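PDB 2WAG: lysozyme, putative from Bacillus anthracis, which probably hydrolyses the beta-1,4 linkage between N-acetylmuramic acid and N-acetylglucosamine in bacterial cell-wall peptidoglycan, acting as a family 25 lysozyme. Local coordinates for residues I154-P159 / L174-K179; I163-V168 / R178-W183; V103-F108 / I142-Q147. All coordinates share one frame; numbering follows the deposited sequence. Where two conformers were deposited one is given.

Contact 1: I154-P159 / L174-K179; sequences IKDAYP and LSDERK
Lys-155 runs alongside Ser-175 and Asp-176, with most of its chain touching the other loop. Its CG is anti to the backbone N (chi1 -178°), and the chain beyond is extended. CG comes 3.7 Å from Asp-176 CB. CD and then CE pass Ser-175 OG, with CD 3.2 Å from that oxygen. NZ at the tip is farther off, 3.7 Å from Ser-175 OG. The serine hydroxyl is itself hydrogen-bonded to Asp-151. Asp-176 runs past Lys-155 in the opposite direction and turns its carboxylate to the backbone of the other loop. Asp-156 N gives a nearly straight bond to Asp-176 OD2 (2.9 Å, 176°), met on the anti side of that oxygen and 32° out of the carboxylate plane. Asp-176 OD1 is held by the hydroxyl of Tyr-150.

Residues 154-159 lie in the loop between helix 147-154 and strand 162-166. Residues 174-179 belong to the helix-free connection from strand 162-166 to strand 182-186. A type II turn at 154-157 meets a type I turn at 174-177, at the end of the barrel where these strands start. A magnesium ion is bound here, with Ile-154 and Ala-157 in its site.

Arg-178, in the conformer described, closes the other end of the contact. Its NH1 bonds to Tyr-158 O (3.0 Å), from above the carbonyl plane. Its NH2 is bonded to Cys-161 O.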
loop_
_atom_site.group_PDB
_atom_site.type_symbol
_atom_site.label_atom_id
_atom_site.label_comp_id
_atom_site.label_asym_id
_atom_site.label_seq_id
_atom_site.Cartn_x
_atom_site.Cartn_y
_atom_site.Cartn_z
ATOM N N ILE A 154 -1.404 2.023 -20.885
ATOM C CA ILE A 154 -0.349 1.156 -21.397
ATOM C C ILE A 154 -0.893 0.027 -22.270
ATOM O O ILE A 154 -0.239 -0.400 -23.224
ATOM C CB ILE A 154 0.506 0.550 -20.241
ATOM C CG1 ILE A 154 0.964 1.613 -19.217
ATOM C CG2 ILE A 154 1.667 -0.294 -20.805
ATOM C CD1 ILE A 154 1.679 2.819 -19.816
ATOM N N LYS A 155 -2.074 -0.466 -21.925
ATOM C CA LYS A 155 -2.732 -1.533 -22.665
ATOM C C LYS A 155 -2.822 -1.181 -24.153
ATOM O O LYS A 155 -3.041 -0.009 -24.514
ATOM C CB LYS A 155 -4.147 -1.698 -22.079
ATOM C CG LYS A 155 -4.986 -2.791 -22.673
ATOM C CD LYS A 155 -6.451 -2.622 -22.243
ATOM C CE LYS A 155 -7.243 -3.800 -22.701
ATOM N NZ LYS A 155 -8.631 -3.651 -22.213
ATOM N N ASP A 156 -2.659 -2.186 -25.016
ATOM C CA ASP A 156 -2.726 -1.970 -26.471
ATOM C C ASP A 156 -1.743 -0.871 -26.929
ATOM O O ASP A 156 -2.065 -0.035 -27.792
ATOM C CB ASP A 156 -4.157 -1.580 -26.889
ATOM C CG ASP A 156 -5.184 -2.623 -26.514
ATOM O OD1 ASP A 156 -4.918 -3.814 -26.733
ATOM O OD2 ASP A 156 -6.276 -2.227 -26.031
ATOM N N ALA A 157 -0.550 -0.860 -26.360
ATOM C CA ALA A 157 0.418 0.185 -26.643
ATOM C C ALA A 157 1.806 -0.252 -26.198
ATOM O O ALA A 157 1.992 -1.339 -25.655
ATOM C CB ALA A 157 -0.012 1.489 -25.960
ATOM N N TYR A 158 2.788 0.604 -26.450
ATOM C CA TYR A 158 4.174 0.387 -26.027
ATOM C C TYR A 158 4.697 -1.026 -26.284
ATOM O O TYR A 158 5.282 -1.654 -25.405
ATOM C CB TYR A 158 4.361 0.760 -24.551
ATOM C CG TYR A 158 3.850 2.151 -24.282
ATOM C CD1 TYR A 158 4.601 3.270 -24.635
ATOM C CD2 TYR A 158 2.590 2.359 -23.742
ATOM C CE1 TYR A 158 4.118 4.559 -24.422
ATOM C CE2 TYR A 158 2.088 3.649 -23.518
ATOM C CZ TYR A 158 2.873 4.751 -23.857
ATOM O OH TYR A 158 2.416 6.041 -23.643
ATOM N N PRO A 159 4.583 -1.506 -27.526
ATOM C CA PRO A 159 5.177 -2.809 -27.821
ATOM C C PRO A 159 6.707 -2.784 -27.738
ATOM O O PRO A 159 7.316 -3.842 -27.601
ATOM C CB PRO A 159 4.708 -3.106 -29.256
ATOM C CG PRO A 159 4.415 -1.760 -29.840
ATOM C CD PRO A 159 3.930 -0.897 -28.695
ATOM N N LEU A 174 -2.367 -9.324 -17.588
ATOM C CA LEU A 174 -2.569 -8.046 -18.269
ATOM C C LEU A 174 -3.825 -8.157 -19.119
ATOM O O LEU A 174 -4.059 -9.193 -19.745
ATOM C CB LEU A 174 -1.353 -7.701 -19.139
ATOM C CG LEU A 174 -0.033 -7.559 -18.361
ATOM C CD1 LEU A 174 1.139 -7.332 -19.303
ATOM C CD2 LEU A 174 -0.142 -6.441 -17.324
ATOM N N SER A 175 -4.623 -7.088 -19.134
ATOM C CA SER A 175 -5.969 -7.142 -19.720
ATOM C C SER A 175 -5.983 -7.320 -21.242
ATOM O O SER A 175 -7.007 -7.716 -21.800
ATOM C CB SER A 175 -6.771 -5.897 -19.344
ATOM O OG SER A 175 -6.094 -4.748 -19.815
ATOM N N ASP A 176 -4.881 -6.990 -21.904
ATOM C CA ASP A 176 -4.738 -7.224 -23.351
ATOM C C ASP A 176 -4.014 -8.537 -23.661
ATOM O O ASP A 176 -3.630 -8.786 -24.813
ATOM C CB ASP A 176 -4.038 -6.045 -24.041
ATOM C CG ASP A 176 -2.696 -5.705 -23.440
ATOM O OD1 ASP A 176 -2.296 -6.310 -22.410
ATOM O OD2 ASP A 176 -2.027 -4.815 -24.014
ATOM N N GLU A 177 -3.860 -9.368 -22.629
ATOM C CA GLU A 177 -3.234 -10.700 -22.742
ATOM C C GLU A 177 -1.742 -10.677 -23.080
ATOM O O GLU A 177 -1.153 -11.678 -23.433
ATOM C CB GLU A 177 -4.027 -11.621 -23.695
ATOM C CG GLU A 177 -5.456 -11.861 -23.195
ATOM C CD GLU A 177 -6.217 -12.897 -24.007
ATOM O OE1 GLU A 177 -5.694 -13.376 -25.039
ATOM O OE2 GLU A 177 -7.352 -13.227 -23.600
ATOM N N ARG A 178 -1.119 -9.506 -22.971
ATOM C CA ARG A 178 0.329 -9.418 -23.117
ATOM C C ARG A 178 1.037 -10.204 -22.031
ATOM O O ARG A 178 0.521 -10.381 -20.925
ATOM C CB ARG A 178 0.815 -7.971 -23.028
ATOM C CG ARG A 178 0.805 -7.217 -24.331
ATOM C CD ARG A 178 1.483 -5.867 -24.152
ATOM N NE ARG A 178 2.943 -5.975 -24.147
ATOM C CZ ARG A 178 3.785 -4.944 -24.250
ATOM N NH1 ARG A 178 3.317 -3.706 -24.335
ATOM N NH2 ARG A 178 5.104 -5.155 -24.260
ATOM N N LYS A 179 2.244 -10.639 -22.341
ATOM C CA LYS A 179 3.104 -11.275 -21.347
ATOM C C LYS A 179 3.876 -10.223 -20.550
ATOM O O LYS A 179 4.376 -9.247 -21.112
ATOM C CB LYS A 179 4.088 -12.242 -22.019
ATOM C CG LYS A 179 3.378 -13.412 -22.688
ATOM C CD LYS A 179 4.345 -14.497 -23.128
ATOM C CE LYS A 179 3.683 -15.443 -24.118
ATOM N NZ LYS A 179 3.266 -14.708 -25.351
#

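Contact 2: I163-V168 / R178-W183; sequences IWIRSV and RKWTFW. With SO4 (sulfate ion), chain F.
Trp-164 and Phe-182 meet edge to face. The edge of the Phe-182 ring is turned to the face of the Trp-164 five-membered ring, with the planes at 54° and the centroids 5.7 Å apart. Trp-164 CG is anti to its backbone N (chi1 175°). Phe-182 CB then sits over the face of the indole, 3.4 Å from Trp-164 CD1, as a CH-pi contact. The indole NE1 is bonded to Asn-204.

Ile-165 and Trp-183 occupy the other face of the sheet. Trp-183 reaches forward to Ser-167, and its NE1 gives a straight bond to Ser-167 O (2.9 Å, 176°). That oxygen lies in the plane of the Trp-183 ring, at its edge. Ile-165 crosses Trp-180 at about a right angle, with Ile-165 CG2 3.9 Å from Trp-180 CB. Ile-163 CG1 lies over the centre of one face of the Arg-178 guanidinium, whose NH1 bonds to Tyr-158 O.

In the backbone, Ile-163 O accepts from two donors, Thr-181 N (2.8 Å) and Phe-182 N. Ile-165 N bonds to Phe-182 O. A water joins Ile-163 N, Lys-179 O and Thr-181 OG1. At the strand end Arg-166 NE and NH2, and Val-168 N past it, hold a sulfate, probably from the crystallisation liquor.

This is the parallel pairing of neighbouring strands in the beta barrel of a family 25 lysozyme. Trp-164 and Phe-182 belong to its aromatic interior, with Phe-40 and Phe-42.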
loop_
_atom_site.group_PDB
_atom_site.type_symbol
_atom_site.label_atom_id
_atom_site.label_comp_id
_atom_site.label_asym_id
_atom_site.label_seq_id
_atom_site.Cartn_x
_atom_site.Cartn_y
_atom_site.Cartn_z
ATOM N N ILE A 163 7.034 -4.983 -19.735
ATOM C CA ILE A 163 6.066 -4.585 -18.711
ATOM C C ILE A 163 6.394 -5.186 -17.351
ATOM O O ILE A 163 6.678 -6.385 -17.224
ATOM C CB ILE A 163 4.619 -4.984 -19.107
ATOM C CG1 ILE A 163 4.257 -4.448 -20.508
ATOM C CG2 ILE A 163 3.618 -4.523 -18.026
ATOM C CD1 ILE A 163 4.403 -2.936 -20.638
ATOM N N TRP A 164 6.363 -4.313 -16.351
ATOM C CA TRP A 164 6.497 -4.711 -14.962
ATOM C C TRP A 164 5.149 -4.373 -14.314
ATOM O O TRP A 164 4.788 -3.197 -14.209
ATOM C CB TRP A 164 7.672 -3.953 -14.340
ATOM C CG TRP A 164 7.917 -4.134 -12.866
ATOM C CD1 TRP A 164 7.294 -4.987 -11.983
ATOM C CD2 TRP A 164 8.877 -3.398 -12.114
ATOM N NE1 TRP A 164 7.825 -4.807 -10.714
ATOM C CE2 TRP A 164 8.785 -3.823 -10.768
ATOM C CE3 TRP A 164 9.775 -2.369 -12.446
ATOM C CZ2 TRP A 164 9.576 -3.264 -9.754
ATOM C CZ3 TRP A 164 10.558 -1.823 -11.464
ATOM C CH2 TRP A 164 10.449 -2.254 -10.120
ATOM N N ILE A 165 4.369 -5.389 -13.936
ATOM C CA ILE A 165 2.995 -5.168 -13.462
ATOM C C ILE A 165 2.884 -5.351 -11.949
ATOM O O ILE A 165 3.446 -6.301 -11.383
ATOM C CB ILE A 165 2.004 -6.119 -14.205
ATOM C CG1 ILE A 165 0.545 -5.786 -13.866
ATOM C CG2 ILE A 165 2.316 -7.602 -13.940
ATOM C CD1 ILE A 165 0.060 -4.408 -14.352
ATOM N N ARG A 166 2.159 -4.449 -11.294
ATOM C CA ARG A 166 1.824 -4.661 -9.888
ATOM C C ARG A 166 0.599 -5.560 -9.788
ATOM O O ARG A 166 -0.442 -5.279 -10.386
ATOM C CB ARG A 166 1.538 -3.331 -9.181
ATOM C CG ARG A 166 1.408 -3.502 -7.667
ATOM C CD ARG A 166 0.975 -2.231 -6.938
ATOM N NE ARG A 166 -0.475 -2.065 -7.012
ATOM C CZ ARG A 166 -1.135 -0.974 -6.622
ATOM N NH1 ARG A 166 -0.488 0.082 -6.132
ATOM N NH2 ARG A 166 -2.457 -0.944 -6.726
ATOM N N SER A 167 0.728 -6.631 -9.012
ATOM C CA SER A 167 -0.413 -7.492 -8.719
ATOM C C SER A 167 -0.243 -8.106 -7.330
ATOM O O SER A 167 0.319 -9.204 -7.196
ATOM C CB SER A 167 -0.547 -8.568 -9.791
ATOM O OG SER A 167 -1.742 -9.316 -9.629
ATOM N N VAL A 168 -0.657 -7.364 -6.305
ATOM C CA VAL A 168 -0.371 -7.761 -4.916
ATOM C C VAL A 168 -1.482 -8.559 -4.252
ATOM O O VAL A 168 -1.300 -9.009 -3.117
ATOM C CB VAL A 168 0.041 -6.555 -4.025
ATOM C CG1 VAL A 168 1.227 -5.814 -4.628
ATOM C CG2 VAL A 168 -1.107 -5.597 -3.776
ATOM N N ARG A 178 -1.119 -9.506 -22.971
ATOM C CA ARG A 178 0.329 -9.418 -23.117
ATOM C C ARG A 178 1.037 -10.204 -22.031
ATOM O O ARG A 178 0.521 -10.381 -20.925
ATOM C CB ARG A 178 0.815 -7.971 -23.028
ATOM C CG ARG A 178 0.805 -7.217 -24.331
ATOM C CD ARG A 178 1.483 -5.867 -24.152
ATOM N NE ARG A 178 2.943 -5.975 -24.147
ATOM C CZ ARG A 178 3.785 -4.944 -24.250
ATOM N NH1 ARG A 178 3.317 -3.706 -24.335
ATOM N NH2 ARG A 178 5.104 -5.155 -24.260
ATOM N N LYS A 179 2.244 -10.639 -22.341
ATOM C CA LYS A 179 3.104 -11.275 -21.347
ATOM C C LYS A 179 3.876 -10.223 -20.550
ATOM O O LYS A 179 4.376 -9.247 -21.112
ATOM C CB LYS A 179 4.088 -12.242 -22.019
ATOM C CG LYS A 179 3.378 -13.412 -22.688
ATOM C CD LYS A 179 4.345 -14.497 -23.128
ATOM C CE LYS A 179 3.683 -15.443 -24.118
ATOM N NZ LYS A 179 3.266 -14.708 -25.351
ATOM N N TRP A 180 3.950 -10.413 -19.236
ATOM C CA TRP A 180 4.724 -9.526 -18.369
ATOM C C TRP A 180 6.161 -10.013 -18.238
ATOM O O TRP A 180 6.465 -11.211 -18.437
ATOM C CB TRP A 180 4.067 -9.351 -16.988
ATOM C CG TRP A 180 3.792 -10.643 -16.266
ATOM C CD1 TRP A 180 2.651 -11.374 -16.322
ATOM C CD2 TRP A 180 4.701 -11.375 -15.424
ATOM N NE1 TRP A 180 2.778 -12.510 -15.545
ATOM C CE2 TRP A 180 4.027 -12.537 -14.989
ATOM C CE3 TRP A 180 6.013 -11.158 -14.986
ATOM C CZ2 TRP A 180 4.625 -13.477 -14.139
ATOM C CZ3 TRP A 180 6.606 -12.091 -14.137
ATOM C CH2 TRP A 180 5.911 -13.237 -13.724
ATOM N N THR A 181 7.052 -9.088 -17.882
ATOM C CA THR A 181 8.469 -9.397 -17.689
ATOM C C THR A 181 8.858 -9.403 -16.194
ATOM O O THR A 181 9.654 -10.231 -15.770
ATOM C CB THR A 181 9.355 -8.406 -18.477
ATOM O OG1 THR A 181 8.988 -8.443 -19.862
ATOM C CG2 THR A 181 10.842 -8.725 -18.302
ATOM N N PHE A 182 8.293 -8.479 -15.417
ATOM C CA PHE A 182 8.413 -8.490 -13.960
ATOM C C PHE A 182 7.032 -8.375 -13.347
ATOM O O PHE A 182 6.110 -7.788 -13.939
ATOM C CB PHE A 182 9.278 -7.325 -13.448
ATOM C CG PHE A 182 10.724 -7.386 -13.888
ATOM C CD1 PHE A 182 11.700 -7.995 -13.088
ATOM C CD2 PHE A 182 11.123 -6.793 -15.091
ATOM C CE1 PHE A 182 13.040 -8.008 -13.478
ATOM C CE2 PHE A 182 12.448 -6.839 -15.507
ATOM C CZ PHE A 182 13.413 -7.435 -14.707
ATOM N N TRP A 183 6.908 -8.921 -12.138
ATOM C CA TRP A 183 5.642 -8.900 -11.384
ATOM C C TRP A 183 5.943 -8.475 -9.948
ATOM O O TRP A 183 6.717 -9.137 -9.259
ATOM C CB TRP A 183 5.034 -10.318 -11.412
ATOM C CG TRP A 183 3.959 -10.616 -10.402
ATOM C CD1 TRP A 183 3.077 -9.740 -9.828
ATOM C CD2 TRP A 183 3.643 -11.914 -9.873
ATOM N NE1 TRP A 183 2.258 -10.411 -8.934
ATOM C CE2 TRP A 183 2.577 -11.747 -8.961
ATOM C CE3 TRP A 183 4.146 -13.207 -10.105
ATOM C CZ2 TRP A 183 2.014 -12.822 -8.264
ATOM C CZ3 TRP A 183 3.579 -14.281 -9.409
ATOM C CH2 TRP A 183 2.527 -14.070 -8.501
HETATM S S SO4 F . -3.271 -4.783 -6.901
HETATM O O1 SO4 F . -3.650 -3.499 -7.528
HETATM O O2 SO4 F . -3.878 -5.704 -7.821
HETATM O O3 SO4 F . -1.861 -4.832 -6.893
HETATM O O4 SO4 F . -3.970 -4.669 -5.654
HETATM O O HOH W 1 6.633 -7.593 -20.937
#

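Contact 3: V103-F108 / I142-Q147; sequences VIDVEF and ILYATQ
Asp-105 and Tyr-144 lie side by side and point the same way. The carboxylate and ring planes are 48° apart, and Asp-105 CG comes 3.3 Å from Tyr-144 CD2. Both groups are anti to their backbone N (chi1 178° for Asp-105 CG). Glu-107 arrives from further along its segment. Its OE2 is at the edge of the phenol, near the ring plane, 3.3 Å from Tyr-144 CE2. The two acids also meet, with Asp-105 OD1 2.5 Å from Glu-107 OE2. A water gives hydrogen bonds to Glu-107 OE1 and to Tyr-144 OH. The phenol oxygen is also bonded to Gln-184.

Around these groups lies a second shell. Glu-107 CB rests on Thr-146 CG2 (3.8 Å), the two side chains crossing at about a right angle. A second water joins Thr-146 OG1 to Phe-108 N. Three backbone bonds set the strands in parallel register: Ile-104 N to Ile-142 O, Tyr-144 N to Ile-104 O, and Val-106 N to Tyr-144 O (2.8 Å). Val-103 CG2 packs on Ile-142 CB on the face that carries Asp-105 and Tyr-144. Ile-104 and Leu-143 are on the other face, where Ile-104 meets helix 119-137. In this crystal Gly-2 of the second subunit, part of its N-terminal tag, hydrogen-bonds through its N to Glu-107 OE2.

The unit is a beta-alpha-beta crossover of a barrel. The two acids stand in an Asp-Val-Glu sequence near the C-terminal end of their strand, consistent with the acidic active site of family 25 lysozymes.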
loop_
_atom_site.group_PDB
_atom_site.type_symbol
_atom_site.label_atom_id
_atom_site.label_comp_id
_atom_site.label_asym_id
_atom_site.label_seq_id
_atom_site.Cartn_x
_atom_site.Cartn_y
_atom_site.Cartn_z
ATOM N N VAL A 103 13.742 1.914 -15.874
ATOM C CA VAL A 103 12.317 1.767 -15.665
ATOM C C VAL A 103 11.615 3.127 -15.559
ATOM O O VAL A 103 12.108 3.992 -14.909
ATOM C CB VAL A 103 12.046 1.007 -14.374
ATOM C CG1 VAL A 103 10.576 0.975 -14.012
ATOM C CG2 VAL A 103 12.677 -0.382 -14.401
ATOM N N ILE A 104 10.458 3.236 -16.227
ATOM C CA ILE A 104 9.574 4.369 -15.984
ATOM C C ILE A 104 8.329 3.831 -15.281
ATOM O O ILE A 104 7.671 2.920 -15.790
ATOM C CB ILE A 104 9.180 5.112 -17.269
ATOM C CG1 ILE A 104 10.415 5.509 -18.090
ATOM C CG2 ILE A 104 8.373 6.342 -16.889
ATOM C CD1 ILE A 104 10.076 5.950 -19.506
ATOM N N ASP A 105 8.037 4.415 -14.118
ATOM C CA ASP A 105 6.957 4.000 -13.251
ATOM C C ASP A 105 5.760 4.933 -13.497
ATOM O O ASP A 105 5.856 6.145 -13.251
ATOM C CB ASP A 105 7.493 4.069 -11.811
ATOM C CG ASP A 105 6.478 3.710 -10.742
ATOM O OD1 ASP A 105 5.271 4.054 -10.875
ATOM O OD2 ASP A 105 6.937 3.136 -9.734
ATOM N N VAL A 106 4.679 4.367 -14.030
ATOM C CA VAL A 106 3.478 5.140 -14.418
ATOM C C VAL A 106 2.314 4.688 -13.534
ATOM O O VAL A 106 1.834 3.539 -13.645
ATOM C CB VAL A 106 3.131 4.920 -15.895
ATOM C CG1 VAL A 106 1.940 5.768 -16.297
ATOM C CG2 VAL A 106 4.339 5.193 -16.804
ATOM N N GLU A 107 1.859 5.577 -12.651
ATOM C CA GLU A 107 0.765 5.210 -11.739
ATOM C C GLU A 107 0.158 6.476 -11.168
ATOM O O GLU A 107 0.741 7.560 -11.262
ATOM C CB GLU A 107 1.242 4.293 -10.602
ATOM C CG GLU A 107 2.226 4.920 -9.652
ATOM C CD GLU A 107 2.749 3.892 -8.677
ATOM O OE1 GLU A 107 1.997 3.516 -7.740
ATOM O OE2 GLU A 107 3.900 3.428 -8.841
ATOM N N PHE A 108 -1.015 6.337 -10.565
ATOM C CA PHE A 108 -1.623 7.500 -9.938
ATOM C C PHE A 108 -0.942 7.914 -8.638
ATOM O O PHE A 108 -0.382 7.081 -7.917
ATOM C CB PHE A 108 -3.113 7.290 -9.728
ATOM C CG PHE A 108 -3.869 7.224 -11.009
ATOM C CD1 PHE A 108 -3.993 8.364 -11.785
ATOM C CD2 PHE A 108 -4.421 6.046 -11.464
ATOM C CE1 PHE A 108 -4.659 8.338 -12.986
ATOM C CE2 PHE A 108 -5.098 6.010 -12.692
ATOM C CZ PHE A 108 -5.220 7.176 -13.443
ATOM N N ILE A 142 11.781 -0.535 -19.551
ATOM C CA ILE A 142 10.719 -1.216 -18.816
ATOM C C ILE A 142 9.696 -0.197 -18.322
ATOM O O ILE A 142 10.083 0.833 -17.774
ATOM C CB ILE A 142 11.329 -1.936 -17.584
ATOM C CG1 ILE A 142 12.343 -3.016 -18.004
ATOM C CG2 ILE A 142 10.224 -2.563 -16.741
ATOM C CD1 ILE A 142 13.315 -3.341 -16.898
ATOM N N LEU A 143 8.409 -0.495 -18.511
ATOM C CA LEU A 143 7.348 0.315 -17.918
ATOM C C LEU A 143 6.738 -0.441 -16.748
ATOM O O LEU A 143 6.254 -1.566 -16.938
ATOM C CB LEU A 143 6.247 0.622 -18.933
ATOM C CG LEU A 143 6.706 1.369 -20.190
ATOM C CD1 LEU A 143 5.549 1.537 -21.157
ATOM C CD2 LEU A 143 7.325 2.742 -19.837
ATOM N N TYR A 144 6.783 0.168 -15.557
ATOM C CA TYR A 144 6.045 -0.351 -14.408
ATOM C C TYR A 144 4.708 0.349 -14.371
ATOM O O TYR A 144 4.639 1.572 -14.566
ATOM C CB TYR A 144 6.797 -0.042 -13.121
ATOM C CG TYR A 144 5.972 -0.295 -11.869
ATOM C CD1 TYR A 144 5.999 -1.530 -11.214
ATOM C CD2 TYR A 144 5.162 0.721 -11.343
ATOM C CE1 TYR A 144 5.242 -1.739 -10.055
ATOM C CE2 TYR A 144 4.388 0.516 -10.205
ATOM C CZ TYR A 144 4.446 -0.705 -9.553
ATOM O OH TYR A 144 3.715 -0.872 -8.396
ATOM N N ALA A 145 3.686 -0.391 -14.081
ATOM C CA ALA A 145 2.349 0.184 -13.913
ATOM C C ALA A 145 1.508 -0.589 -12.926
ATOM O O ALA A 145 1.701 -1.745 -12.783
ATOM C CB ALA A 145 1.612 0.243 -15.253
ATOM N N THR A 146 0.571 0.119 -12.313
ATOM C CA THR A 146 -0.517 -0.537 -11.598
ATOM C C THR A 146 -1.572 -1.001 -12.620
ATOM O O THR A 146 -1.572 -0.571 -13.792
ATOM C CB THR A 146 -1.165 0.450 -10.632
ATOM O OG1 THR A 146 -1.618 1.571 -11.402
ATOM C CG2 THR A 146 -0.171 0.894 -9.547
ATOM N N GLN A 147 -2.488 -1.863 -12.194
ATOM C CA GLN A 147 -3.548 -2.327 -13.073
ATOM C C GLN A 147 -4.342 -1.169 -13.679
ATOM O O GLN A 147 -4.607 -1.151 -14.880
ATOM C CB GLN A 147 -4.482 -3.284 -12.315
ATOM C CG GLN A 147 -5.544 -3.960 -13.191
ATOM C CD GLN A 147 -6.617 -4.671 -12.373
ATOM O OE1 GLN A 147 -7.101 -4.149 -11.368
ATOM N NE2 GLN A 147 -6.999 -5.859 -12.809
HETATM O O HOH W 2 2.336 1.002 -6.807
HETATM O O HOH W 3 -2.268 3.698 -9.732
#

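Overall arrangement
Contacts 2 and 3 belong to one sheet. Strand 142-145 lies beside strand 162-166, and Trp-164 N is 2.8 Å from Leu-143 O, a probable hydrogen bond. Their centres are about 10 Å apart. Contact 1 lies at the surface, about 10 Å centre to centre from contact 2 and 13 Å from contact 3. It shares Arg-178 and Lys-179 with contact 2, and Leu-174 CD2 packs on Ile-165 CG1 at 3.6 Å. Tyr-158 CG reaches Leu-143 CD1 of contact 3 at 3.6 Å. The magnesium ion sits at contact 1, where strands 142-145 and 162-166 begin. The probable active-site acids of contact 3 and the sulfate of contact 2 lie toward the C-terminal strand ends, away from the magnesium.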